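Local coordinates for endoglucanase, glycoside hydrolase family 5 protein (Cytophaga hutchinsonii, PDB 5IHS), which probably hydrolyses internal beta-1,4-glucosidic bonds of cellulose as a TIM-barrel endoglucanase, an activity linked to growth on crystalline cellulose, at residues Ser69-Trp74 with Gly302-Tyr307; Arg53-Phe58 with Trp282-Lys287; Lys26-Lys31 with Gly117-Ile122; Ala293-Ala298 with Asp308-Gly313. All coordinates share one frame; numbering follows the deposited sequence.

Contact 1: Ser69-Trp74 with Gly302-Tyr307; sequences SDVVKW and GGWADY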
loop_
_atom_site.group_PDB
_atom_site.type_symbol
_atom_site.label_atom_id
_atom_site.label_comp_id
_atom_site.label_asym_id
_atom_site.label_seq_id
_atom_site.Cartn_x
_atom_site.Cartn_y
_atom_site.Cartn_z
ATOM N N SER A 69 5.376 -9.465 14.209
ATOM C CA SER A 69 6.638 -9.744 13.535
ATOM C C SER A 69 6.684 -11.139 12.927
ATOM O O SER A 69 7.412 -11.352 11.948
ATOM C CB SER A 69 7.815 -9.518 14.484
ATOM O OG SER A 69 7.696 -10.286 15.647
ATOM N N ASP A 70 5.955 -12.108 13.493
ATOM C CA ASP A 70 5.929 -13.443 12.892
ATOM C C ASP A 70 5.295 -13.410 11.508
ATOM O O ASP A 70 5.803 -14.033 10.570
ATOM C CB ASP A 70 5.183 -14.422 13.801
ATOM C CG ASP A 70 5.902 -14.674 15.110
ATOM O OD1 ASP A 70 7.150 -14.750 15.121
ATOM O OD2 ASP A 70 5.217 -14.814 16.144
ATOM N N VAL A 71 4.188 -12.681 11.362
ATOM C CA VAL A 71 3.558 -12.513 10.054
ATOM C C VAL A 71 4.506 -11.816 9.084
ATOM O O VAL A 71 4.647 -12.236 7.934
ATOM C CB VAL A 71 2.211 -11.779 10.197
ATOM C CG1 VAL A 71 1.686 -11.276 8.854
ATOM C CG2 VAL A 71 1.197 -12.705 10.856
ATOM N N VAL A 72 5.142 -10.722 9.509
ATOM C CA VAL A 72 6.024 -10.009 8.584
ATOM C C VAL A 72 7.164 -10.914 8.118
ATOM O O VAL A 72 7.501 -10.945 6.927
ATOM C CB VAL A 72 6.528 -8.697 9.209
ATOM C CG1 VAL A 72 7.585 -8.052 8.328
ATOM C CG2 VAL A 72 5.359 -7.729 9.429
ATOM N N LYS A 73 7.773 -11.665 9.040
ATOM C CA LYS A 73 8.857 -12.568 8.654
ATOM C C LYS A 73 8.374 -13.622 7.668
ATOM O O LYS A 73 9.065 -13.930 6.689
ATOM C CB LYS A 73 9.461 -13.233 9.888
ATOM C CG LYS A 73 10.684 -14.067 9.557
ATOM C CD LYS A 73 11.331 -14.649 10.791
ATOM C CE LYS A 73 12.539 -15.487 10.420
ATOM N NZ LYS A 73 13.094 -16.137 11.624
ATOM N N TRP A 74 7.192 -14.194 7.915
ATOM C CA TRP A 74 6.642 -15.212 7.032
ATOM C C TRP A 74 6.310 -14.626 5.667
ATOM O O TRP A 74 6.531 -15.271 4.632
ATOM C CB TRP A 74 5.403 -15.846 7.688
ATOM C CG TRP A 74 4.842 -16.989 6.911
ATOM C CD1 TRP A 74 3.704 -16.994 6.170
ATOM C CD2 TRP A 74 5.419 -18.296 6.764
ATOM N NE1 TRP A 74 3.524 -18.222 5.581
ATOM C CE2 TRP A 74 4.565 -19.038 5.923
ATOM C CE3 TRP A 74 6.573 -18.912 7.266
ATOM C CZ2 TRP A 74 4.820 -20.362 5.576
ATOM C CZ3 TRP A 74 6.820 -20.234 6.920
ATOM C CH2 TRP A 74 5.954 -20.937 6.085
ATOM N N GLY A 302 1.508 -16.801 11.166
ATOM C CA GLY A 302 1.999 -17.194 9.859
ATOM C C GLY A 302 2.126 -18.705 9.756
ATOM O O GLY A 302 1.451 -19.454 10.457
ATOM N N GLY A 303 3.007 -19.153 8.870
ATOM C CA GLY A 303 3.202 -20.577 8.665
ATOM C C GLY A 303 2.126 -21.259 7.852
ATOM O O GLY A 303 2.014 -22.488 7.895
ATOM N N TRP A 304 1.354 -20.503 7.078
ATOM C CA TRP A 304 0.161 -21.021 6.417
ATOM C C TRP A 304 0.531 -22.009 5.318
ATOM O O TRP A 304 1.278 -21.680 4.386
ATOM C CB TRP A 304 -0.628 -19.855 5.837
ATOM C CG TRP A 304 -0.864 -18.762 6.832
ATOM C CD1 TRP A 304 -1.415 -18.880 8.068
ATOM C CD2 TRP A 304 -0.542 -17.383 6.662
ATOM N NE1 TRP A 304 -1.451 -17.655 8.690
ATOM C CE2 TRP A 304 -0.931 -16.715 7.838
ATOM C CE3 TRP A 304 0.031 -16.650 5.625
ATOM C CZ2 TRP A 304 -0.742 -15.346 8.004
ATOM C CZ3 TRP A 304 0.214 -15.300 5.793
ATOM C CH2 TRP A 304 -0.188 -14.659 6.964
ATOM N N ALA A 305 -0.001 -23.220 5.430
ATOM C CA ALA A 305 0.223 -24.261 4.449
ATOM C C ALA A 305 -0.780 -24.097 3.317
ATOM O O ALA A 305 -1.665 -23.241 3.354
ATOM C CB ALA A 305 0.116 -25.634 5.112
ATOM N N ASP A 306 -0.647 -24.925 2.288
ATOM C CA ASP A 306 -1.514 -24.771 1.126
ATOM C C ASP A 306 -2.986 -24.815 1.509
ATOM O O ASP A 306 -3.788 -24.037 0.978
ATOM C CB ASP A 306 -1.176 -25.828 0.088
ATOM C CG ASP A 306 0.139 -25.544 -0.610
ATOM O OD1 ASP A 306 0.662 -24.405 -0.483
ATOM O OD2 ASP A 306 0.638 -26.444 -1.308
ATOM N N TYR A 307 -3.357 -25.697 2.442
ATOM C CA TYR A 307 -4.753 -25.820 2.842
ATOM C C TYR A 307 -5.248 -24.620 3.642
ATOM O O TYR A 307 -6.460 -24.499 3.879
ATOM C CB TYR A 307 -4.949 -27.097 3.665
ATOM C CG TYR A 307 -4.918 -28.405 2.890
ATOM C CD1 TYR A 307 -4.851 -28.440 1.501
ATOM C CD2 TYR A 307 -4.959 -29.616 3.565
ATOM C CE1 TYR A 307 -4.831 -29.646 0.808
ATOM C CE2 TYR A 307 -4.952 -30.821 2.880
ATOM C CZ TYR A 307 -4.889 -30.831 1.497
ATOM O OH TYR A 307 -4.875 -32.021 0.796
HETATM O O HOH W 1 1.992 -19.271 3.402
#

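Contact 2: Arg53-Phe58 with Trp282-Lys287; sequences RGMSLF and WSIADK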
loop_
_atom_site.group_PDB
_atom_site.type_symbol
_atom_site.label_atom_id
_atom_site.label_comp_id
_atom_site.label_asym_id
_atom_site.label_seq_id
_atom_site.Cartn_x
_atom_site.Cartn_y
_atom_site.Cartn_z
ATOM N N ARG A 53 6.416 -5.442 -4.661
ATOM C CA ARG A 53 5.178 -6.213 -4.666
ATOM C C ARG A 53 5.031 -6.873 -3.311
ATOM O O ARG A 53 6.010 -7.391 -2.758
ATOM C CB ARG A 53 5.165 -7.323 -5.720
ATOM C CG ARG A 53 5.505 -6.928 -7.138
ATOM C CD ARG A 53 5.619 -8.207 -7.977
ATOM N NE ARG A 53 5.902 -7.910 -9.369
ATOM C CZ ARG A 53 7.110 -7.673 -9.849
ATOM N NH1 ARG A 53 8.182 -7.763 -9.069
ATOM N NH2 ARG A 53 7.247 -7.382 -11.135
ATOM N N GLY A 54 3.821 -6.847 -2.773
ATOM C CA GLY A 54 3.604 -7.453 -1.483
ATOM C C GLY A 54 2.153 -7.550 -1.103
ATOM O O GLY A 54 1.264 -7.681 -1.960
ATOM N N MET A 55 1.925 -7.511 0.208
ATOM C CA MET A 55 0.617 -7.736 0.791
ATOM C C MET A 55 0.225 -6.585 1.698
ATOM O O MET A 55 1.060 -6.024 2.422
ATOM C CB MET A 55 0.590 -9.009 1.636
ATOM C CG MET A 55 0.742 -10.290 0.834
ATOM S SD MET A 55 -0.514 -10.520 -0.432
ATOM C CE MET A 55 -2.004 -10.777 0.552
ATOM N N SER A 56 -1.064 -6.277 1.683
ATOM C CA SER A 56 -1.670 -5.420 2.686
ATOM C C SER A 56 -2.274 -6.260 3.800
ATOM O O SER A 56 -2.982 -7.243 3.549
ATOM C CB SER A 56 -2.760 -4.541 2.068
ATOM O OG SER A 56 -3.216 -3.543 2.977
ATOM N N LEU A 57 -2.050 -5.818 5.026
ATOM C CA LEU A 57 -2.881 -6.230 6.136
ATOM C C LEU A 57 -4.254 -5.576 5.989
ATOM O O LEU A 57 -4.444 -4.602 5.253
ATOM C CB LEU A 57 -2.195 -5.871 7.453
ATOM C CG LEU A 57 -0.794 -6.488 7.619
ATOM C CD1 LEU A 57 -0.077 -5.943 8.831
ATOM C CD2 LEU A 57 -0.825 -8.000 7.660
ATOM N N PHE A 58 -5.223 -6.130 6.695
ATOM C CA PHE A 58 -6.594 -5.633 6.715
ATOM C C PHE A 58 -6.717 -4.593 7.826
ATOM O O PHE A 58 -5.835 -4.465 8.675
ATOM C CB PHE A 58 -7.486 -6.854 6.970
ATOM C CG PHE A 58 -8.996 -6.653 6.869
ATOM C CD1 PHE A 58 -9.670 -6.898 5.678
ATOM C CD2 PHE A 58 -9.762 -6.403 8.004
ATOM C CE1 PHE A 58 -11.054 -6.808 5.610
ATOM C CE2 PHE A 58 -11.148 -6.328 7.935
ATOM C CZ PHE A 58 -11.788 -6.533 6.745
ATOM N N TRP A 282 -4.931 -6.880 -1.252
ATOM C CA TRP A 282 -5.869 -6.901 -0.134
ATOM C C TRP A 282 -6.514 -8.282 -0.075
ATOM O O TRP A 282 -7.224 -8.648 -1.028
ATOM C CB TRP A 282 -6.935 -5.845 -0.384
ATOM C CG TRP A 282 -7.921 -5.628 0.720
ATOM C CD1 TRP A 282 -9.156 -6.194 0.837
ATOM C CD2 TRP A 282 -7.765 -4.761 1.848
ATOM N NE1 TRP A 282 -9.778 -5.730 1.964
ATOM C CE2 TRP A 282 -8.954 -4.846 2.603
ATOM C CE3 TRP A 282 -6.736 -3.923 2.298
ATOM C CZ2 TRP A 282 -9.147 -4.114 3.776
ATOM C CZ3 TRP A 282 -6.930 -3.198 3.463
ATOM C CH2 TRP A 282 -8.134 -3.288 4.179
ATOM N N SER A 283 -6.317 -9.064 0.991
ATOM C CA SER A 283 -5.524 -8.724 2.166
ATOM C C SER A 283 -5.205 -9.972 2.978
ATOM O O SER A 283 -5.822 -11.028 2.807
ATOM C CB SER A 283 -6.271 -7.767 3.106
ATOM O OG SER A 283 -7.289 -8.440 3.830
ATOM N N ILE A 284 -4.273 -9.804 3.916
ATOM C CA ILE A 284 -4.073 -10.750 5.010
ATOM C C ILE A 284 -5.197 -10.529 6.024
ATOM O O ILE A 284 -5.159 -9.632 6.868
ATOM C CB ILE A 284 -2.684 -10.614 5.633
ATOM C CG1 ILE A 284 -1.587 -10.873 4.580
ATOM C CG2 ILE A 284 -2.548 -11.527 6.833
ATOM C CD1 ILE A 284 -1.576 -12.270 3.980
ATOM N N ALA A 285 -6.229 -11.350 5.899
ATOM C CA ALA A 285 -7.395 -11.360 6.763
ATOM C C ALA A 285 -7.979 -12.744 6.639
ATOM O O ALA A 285 -7.818 -13.393 5.605
ATOM C CB ALA A 285 -8.454 -10.366 6.288
ATOM N N ASP A 286 -8.670 -13.186 7.687
ATOM C CA ASP A 286 -9.313 -14.493 7.677
ATOM C C ASP A 286 -10.833 -14.386 7.631
ATOM O O ASP A 286 -11.532 -15.348 7.951
ATOM C CB ASP A 286 -8.839 -15.345 8.854
ATOM C CG ASP A 286 -9.432 -14.920 10.172
ATOM O OD1 ASP A 286 -9.701 -13.707 10.331
ATOM O OD2 ASP A 286 -9.609 -15.803 11.047
ATOM N N LYS A 287 -11.349 -13.235 7.221
ATOM C CA LYS A 287 -12.778 -13.066 7.009
ATOM C C LYS A 287 -13.236 -13.992 5.881
ATOM O O LYS A 287 -12.515 -14.166 4.893
ATOM C CB LYS A 287 -13.026 -11.603 6.622
ATOM C CG LYS A 287 -14.456 -11.213 6.330
ATOM C CD LYS A 287 -14.597 -9.700 6.162
ATOM C CE LYS A 287 -16.053 -9.313 5.971
ATOM N NZ LYS A 287 -16.228 -7.855 5.764
HETATM O O HOH W 2 -4.503 -7.941 8.969
#

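Contact 3: Lys26-Lys31 with Gly117-Ile122; sequences KTIVEK and GIYVII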
loop_
_atom_site.group_PDB
_atom_site.type_symbol
_atom_site.label_atom_id
_atom_site.label_comp_id
_atom_site.label_asym_id
_atom_site.label_seq_id
_atom_site.Cartn_x
_atom_site.Cartn_y
_atom_site.Cartn_z
ATOM N N LYS A 26 22.784 -9.560 2.474
ATOM C CA LYS A 26 22.078 -8.330 2.099
ATOM C C LYS A 26 20.557 -8.519 2.021
ATOM O O LYS A 26 20.094 -9.501 1.440
ATOM C CB LYS A 26 22.543 -7.875 0.720
ATOM C CG LYS A 26 23.700 -6.903 0.707
ATOM C CD LYS A 26 24.167 -6.655 -0.721
ATOM C CE LYS A 26 23.254 -5.680 -1.445
ATOM N NZ LYS A 26 23.510 -5.673 -2.915
ATOM N N THR A 27 19.794 -7.552 2.547
ATOM C CA THR A 27 18.337 -7.506 2.521
ATOM C C THR A 27 17.859 -6.720 1.302
ATOM O O THR A 27 18.633 -6.065 0.603
ATOM C CB THR A 27 17.832 -6.770 3.755
ATOM O OG1 THR A 27 18.306 -5.421 3.695
ATOM C CG2 THR A 27 18.291 -7.437 5.055
ATOM N N ILE A 28 16.546 -6.775 1.068
ATOM C CA ILE A 28 15.940 -6.034 -0.033
ATOM C C ILE A 28 16.202 -4.543 0.118
ATOM O O ILE A 28 16.508 -3.848 -0.859
ATOM C CB ILE A 28 14.425 -6.319 -0.068
ATOM C CG1 ILE A 28 14.129 -7.796 -0.379
ATOM C CG2 ILE A 28 13.720 -5.370 -1.035
ATOM C CD1 ILE A 28 14.524 -8.240 -1.768
ATOM N N VAL A 29 16.035 -4.020 1.333
ATOM C CA VAL A 29 16.223 -2.593 1.551
ATOM C C VAL A 29 17.699 -2.221 1.416
ATOM O O VAL A 29 18.026 -1.125 0.956
ATOM C CB VAL A 29 15.598 -2.194 2.900
ATOM C CG1 VAL A 29 15.925 -0.781 3.285
ATOM C CG2 VAL A 29 14.069 -2.361 2.820
ATOM N N GLU A 30 18.614 -3.120 1.777
ATOM C CA GLU A 30 20.027 -2.852 1.505
ATOM C C GLU A 30 20.316 -2.848 0.007
ATOM O O GLU A 30 21.138 -2.062 -0.468
ATOM C CB GLU A 30 20.918 -3.858 2.237
ATOM C CG GLU A 30 20.987 -3.582 3.721
ATOM C CD GLU A 30 21.671 -4.674 4.520
ATOM O OE1 GLU A 30 21.925 -5.764 3.973
ATOM O OE2 GLU A 30 21.944 -4.443 5.716
ATOM N N LYS A 31 19.630 -3.701 -0.754
ATOM C CA LYS A 31 19.819 -3.752 -2.202
ATOM C C LYS A 31 19.412 -2.446 -2.875
ATOM O O LYS A 31 20.172 -1.880 -3.668
ATOM C CB LYS A 31 19.045 -4.937 -2.794
ATOM C CG LYS A 31 19.162 -5.067 -4.312
ATOM C CD LYS A 31 18.237 -6.150 -4.856
ATOM C CE LYS A 31 18.309 -6.282 -6.365
ATOM N NZ LYS A 31 19.606 -6.810 -6.848
ATOM N N GLY A 117 14.286 -6.157 6.869
ATOM C CA GLY A 117 14.833 -5.557 5.671
ATOM C C GLY A 117 13.912 -5.467 4.476
ATOM O O GLY A 117 14.396 -5.564 3.345
ATOM N N ILE A 118 12.610 -5.243 4.685
ATOM C CA ILE A 118 11.678 -4.985 3.593
ATOM C C ILE A 118 11.046 -3.608 3.793
ATOM O O ILE A 118 11.141 -2.999 4.860
ATOM C CB ILE A 118 10.627 -6.101 3.402
ATOM C CG1 ILE A 118 9.659 -6.205 4.583
ATOM C CG2 ILE A 118 11.327 -7.436 3.143
ATOM C CD1 ILE A 118 8.456 -7.091 4.312
ATOM N N TYR A 119 10.396 -3.118 2.743
ATOM C CA TYR A 119 9.731 -1.823 2.800
ATOM C C TYR A 119 8.376 -1.961 3.496
ATOM O O TYR A 119 7.794 -3.052 3.567
ATOM C CB TYR A 119 9.599 -1.216 1.393
ATOM C CG TYR A 119 10.958 -0.897 0.783
ATOM C CD1 TYR A 119 11.600 0.302 1.074
ATOM C CD2 TYR A 119 11.614 -1.801 -0.041
ATOM C CE1 TYR A 119 12.853 0.586 0.563
ATOM C CE2 TYR A 119 12.860 -1.527 -0.562
ATOM C CZ TYR A 119 13.484 -0.345 -0.256
ATOM O OH TYR A 119 14.747 -0.129 -0.780
ATOM N N VAL A 120 7.868 -0.842 4.013
ATOM C CA VAL A 120 6.612 -0.848 4.753
ATOM C C VAL A 120 5.841 0.425 4.441
ATOM O O VAL A 120 6.409 1.526 4.479
ATOM C CB VAL A 120 6.825 -1.035 6.273
ATOM C CG1 VAL A 120 7.741 0.026 6.856
ATOM C CG2 VAL A 120 5.485 -1.068 7.008
ATOM N N ILE A 121 4.552 0.266 4.139
ATOM C CA ILE A 121 3.642 1.382 3.913
ATOM C C ILE A 121 2.848 1.632 5.186
ATOM O O ILE A 121 2.170 0.730 5.688
ATOM C CB ILE A 121 2.688 1.095 2.748
ATOM C CG1 ILE A 121 3.450 0.851 1.446
ATOM C CG2 ILE A 121 1.703 2.245 2.584
ATOM C CD1 ILE A 121 2.610 0.215 0.367
ATOM N N ILE A 122 2.924 2.868 5.677
ATOM C CA ILE A 122 2.116 3.331 6.798
ATOM C C ILE A 122 0.870 3.962 6.185
ATOM O O ILE A 122 0.931 5.082 5.679
ATOM C CB ILE A 122 2.882 4.331 7.669
ATOM C CG1 ILE A 122 4.134 3.689 8.274
ATOM C CG2 ILE A 122 1.973 4.902 8.763
ATOM C CD1 ILE A 122 5.036 4.668 8.978
HETATM O O HOH W 3 15.062 -8.613 2.961
#

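Contact 4: Ala293-Ala298 with Asp308-Gly313; sequences AIVPAA and DLTPSG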
loop_
_atom_site.group_PDB
_atom_site.type_symbol
_atom_site.label_atom_id
_atom_site.label_comp_id
_atom_site.label_asym_id
_atom_site.label_seq_id
_atom_site.Cartn_x
_atom_site.Cartn_y
_atom_site.Cartn_z
ATOM N N ALA A 293 -6.911 -13.619 1.822
ATOM C CA ALA A 293 -5.853 -14.493 1.319
ATOM C C ALA A 293 -5.758 -15.821 2.066
ATOM O O ALA A 293 -5.174 -16.782 1.544
ATOM C CB ALA A 293 -4.508 -13.779 1.431
ATOM N N ILE A 294 -6.275 -15.875 3.292
ATOM C CA ILE A 294 -6.115 -17.032 4.160
ATOM C C ILE A 294 -7.484 -17.422 4.717
ATOM O O ILE A 294 -8.402 -16.605 4.786
ATOM C CB ILE A 294 -5.064 -16.770 5.273
ATOM C CG1 ILE A 294 -5.506 -15.610 6.175
ATOM C CG2 ILE A 294 -3.692 -16.523 4.645
ATOM C CD1 ILE A 294 -4.472 -15.176 7.233
ATOM N N VAL A 295 -7.622 -18.697 5.082
ATOM C CA VAL A 295 -8.906 -19.256 5.515
ATOM C C VAL A 295 -9.259 -18.821 6.933
ATOM O O VAL A 295 -8.379 -18.427 7.709
ATOM C CB VAL A 295 -8.907 -20.790 5.425
ATOM C CG1 VAL A 295 -8.634 -21.246 4.011
ATOM C CG2 VAL A 295 -7.903 -21.403 6.400
ATOM N N PRO A 296 -10.528 -18.924 7.330
ATOM C CA PRO A 296 -10.905 -18.604 8.714
ATOM C C PRO A 296 -10.043 -19.354 9.719
ATOM O O PRO A 296 -9.796 -20.552 9.587
ATOM C CB PRO A 296 -12.379 -19.015 8.773
ATOM C CG PRO A 296 -12.852 -18.752 7.372
ATOM C CD PRO A 296 -11.714 -19.198 6.498
ATOM N N ALA A 297 -9.570 -18.613 10.723
ATOM C CA ALA A 297 -8.749 -19.106 11.826
ATOM C C ALA A 297 -7.305 -19.398 11.425
ATOM O O ALA A 297 -6.552 -19.952 12.229
ATOM C CB ALA A 297 -9.362 -20.313 12.549
ATOM N N ALA A 298 -6.882 -19.024 10.222
ATOM C CA ALA A 298 -5.482 -19.198 9.865
ATOM C C ALA A 298 -4.590 -18.535 10.910
ATOM O O ALA A 298 -4.884 -17.440 11.397
ATOM C CB ALA A 298 -5.219 -18.599 8.484
ATOM N N ASP A 308 -4.351 -23.742 4.068
ATOM C CA ASP A 308 -4.697 -22.538 4.806
ATOM C C ASP A 308 -4.865 -21.309 3.915
ATOM O O ASP A 308 -5.197 -20.228 4.430
ATOM C CB ASP A 308 -3.633 -22.273 5.870
ATOM C CG ASP A 308 -3.389 -23.479 6.762
ATOM O OD1 ASP A 308 -4.364 -24.177 7.115
ATOM O OD2 ASP A 308 -2.214 -23.755 7.104
ATOM N N LEU A 309 -4.635 -21.438 2.608
ATOM C CA LEU A 309 -4.752 -20.337 1.661
ATOM C C LEU A 309 -6.040 -20.464 0.867
ATOM O O LEU A 309 -6.472 -21.567 0.529
ATOM C CB LEU A 309 -3.582 -20.334 0.673
ATOM C CG LEU A 309 -2.193 -20.348 1.297
ATOM C CD1 LEU A 309 -1.144 -20.243 0.221
ATOM C CD2 LEU A 309 -2.027 -19.229 2.283
ATOM N N THR A 310 -6.632 -19.328 0.544
ATOM C CA THR A 310 -7.799 -19.281 -0.325
ATOM C C THR A 310 -7.358 -19.259 -1.781
ATOM O O THR A 310 -6.179 -19.080 -2.084
ATOM C CB THR A 310 -8.577 -18.007 -0.041
ATOM O OG1 THR A 310 -7.750 -16.905 -0.433
ATOM C CG2 THR A 310 -8.977 -17.895 1.434
ATOM N N PRO A 311 -8.294 -19.407 -2.724
ATOM C CA PRO A 311 -7.907 -19.253 -4.137
ATOM C C PRO A 311 -7.250 -17.914 -4.420
ATOM O O PRO A 311 -6.272 -17.846 -5.179
ATOM C CB PRO A 311 -9.236 -19.471 -4.881
ATOM C CG PRO A 311 -9.979 -20.422 -3.974
ATOM C CD PRO A 311 -9.660 -19.947 -2.589
ATOM N N SER A 312 -7.758 -16.839 -3.820
ATOM C CA SER A 312 -7.147 -15.529 -4.010
ATOM C C SER A 312 -5.729 -15.502 -3.446
ATOM O O SER A 312 -4.789 -15.033 -4.107
ATOM C CB SER A 312 -8.015 -14.465 -3.339
ATOM O OG SER A 312 -7.488 -13.169 -3.548
ATOM N N GLY A 313 -5.556 -16.013 -2.224
ATOM C CA GLY A 313 -4.231 -16.030 -1.626
ATOM C C GLY A 313 -3.231 -16.824 -2.446
ATOM O O GLY A 313 -2.082 -16.403 -2.617
#

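Contact 1: Ser69-Trp74 with Gly302-Tyr307
Gly302 opens the loop's passage across helix 69-77, its CA 4.9 Å from the CA of Val71, while CG2 of Val71 faces its backbone N. Any side chain here would collide with the CB of Trp74, and its backbone angles would also jam it against the preceding carbonyl, so glycine is demanded twice over. Gly303, at positive phi, lies flat on the indole of Trp74. Its N sits centrally above the ring system, 3.3 Å from Trp74 CD2, and its CA makes a CH-pi contact 3.5 Å from the centroid of the six-membered ring, only 15° off the normal. Trp74 lies beneath this peptide because CG is anti to its backbone N (chi1 -175°). At Trp304 the chain brings in a second indole. The two tryptophans form an offset edge-to-face pair with planes at 84°: the pyrrole edge of Trp74 is directed at the benzo face of Trp304, and Trp74 CD1 comes 3.7 Å from Trp304 CE3. Trp74 NE1 does not bond to the nearby backbone nitrogens, which are donors too; its N-H donates, in the ring plane, to a water at 2.9 Å, which in turn donates to Trp304 O at 2.7 Å. Val71 CG1 adds a looser apolar touch at Trp304 CH2. The indole NH of Trp304 is bound by Ser299 O. The loop thus connects strand 279-284 to helix 311-329 across one flank of helix 69-77, whose Val72 packs against helix 99-116.

Contact 2: Arg53-Phe58 with Trp282-Lys287
Ser56 OG is held by two bonds: it donates to Leu57 O at 2.8 Å, in the carbonyl plane on a lone pair, and is bonded to Arg85 NH1 of strand 83-89. The parallel strands are tied by Ile284 N to Ser56 O at 2.9 Å, nearly straight at 164°. One step on, a water accepts from Phe58 N and donates to Ile284 O, continuing the link where the strands diverge. Trp282, preceding a cis peptide, turns its indole under the end of strand 53-57: CZ3 lies 3.4 Å from Leu57 O, and CZ2 3.4 Å from Phe58 CD1, the rings meeting obliquely. Ser283 OG meets the Phe58 ring at its edge, while Ala285 CB touches Phe58 CB. An alanine in place of Trp282 would remove the indole and would probably loosen the seating of Phe58. On the face opposite Trp282, Met55 CE bends to Ile284 CD1 at 3.8 Å, and Leu57 CD2 lies against Ile284 CB. This is the seam where the first and last strands close the (beta/alpha)8 barrel; Met55 and Ile284 face Leu75 of helix 69-77, Met55 reaches Val316 of helix 311-329, and Trp282 packs inward by Ala87 of strand 83-89.

Contact 3: Lys26-Lys31 with Gly117-Ile122
A capping box starts the short N-terminal helix 28-32, and its first turn rests on the Schellman motif that ends helix 99-116 and leads into barrel strand 119-125. In the box, Glu30 N donates to Thr27 OG1 at 3.0 Å and Thr27 N donates back to Glu30 OE1 at 3.1 Å, the carboxylate being met from above its plane. Thr27 OG1 reaches this position by standing between its own backbone N and carbonyl carbon (chi1 63°). Gly117, at positive phi, passes directly beneath the cap; a CB on it would collide with Thr27 CB. Its carbonyl turns to the helix start and accepts from Val29 N at 3.0 Å, the donor lying 37° above the carbonyl plane. A water bridges the same oxygen to Ile28 N, donating to the first and accepting from the second. Next to these bonds Val29 plants CG2 squarely over one face of the Tyr119 ring, 3.6 Å from its centroid and 8° off the normal, while CG2 also lies 3.4 Å from Ile118 C. Ile28 CG2 crosses obliquely to Tyr119 CE2 at 4.0 Å. The hydroxyl of Tyr119 is hydrogen-bonded to Gly33 O, just beyond the helix. A serine in place of Tyr119 would remove the ring and its distant hydroxyl, and would probably leave Val29 and Ile28 poorly packed and Gly33 O without this bond. Gly117 O, gripped by a helix NH and a water, accepts at the positive end of the helix dipole, which would be expected to strengthen its hold.

Contact 4: Ala293-Ala298 with Asp308-Gly313
Ile294 and Leu309 form a single backbone bridge, CA atoms 4.4 Å apart, with a bond on each side of it: Val295 N to Asp308 O at 2.9 Å and Thr310 N to Ala293 O at 3.1 Å. Both donors approach well above the carbonyl planes, the second 51° out. Ala293 O also receives a CA-H...O contact from Gly313 CA at 3.4 Å, and a CB on that glycine would clash with this oxygen. Thr310 is the N-cap of helix 311-329: its OG1, between backbone N and carbonyl carbon (chi1 66°), accepts from Gly313 N at 3.0 Å and is also bonded to Ser292 O. Its CG2, beside the backbone N, lies 3.6 Å from Ile294 C. Val295 straddles Asp308 O with both methyls, CG2 being 3.5 Å from that oxygen. Ile294 CG2 crosses obliquely to Leu309 CD2. From Val295 the chain makes a type II turn to Ala298, while the carboxylate of Asp308 takes the backbone NH of Ala305. Beyond barrel strand 279-284, to whose Ser283 Ala293 is backbone-bonded, this loop thus folds back on the start of helix 311-329, with Ile294 and Ala298 packed on Trp304.

Overall arrangement
Contact 2 closes the barrel, and contacts 1 and 4 are layered outside that seam, their centres about 12 and 10 Å from its own. Trp304 joins all three: its CH2 lies 3.9 Å from Ile284 CG2, and its CZ2 3.8 Å from Ile294 CD1. Polar links run from contact 2 to contact 4, with Asp286 OD2 2.8 Å from Ala297 N, probably hydrogen-bonded. Contact 3 is farthest from contact 4, about 25 Å between centres, and touches contact 1 where Val72 CG1 lies 4.2 Å from Ile118 CD1. In this family the active site lies at the C-terminal ends of the barrel strands, consistent with Trp282 beside His125; contact 3 is at the opposite, N-terminal end.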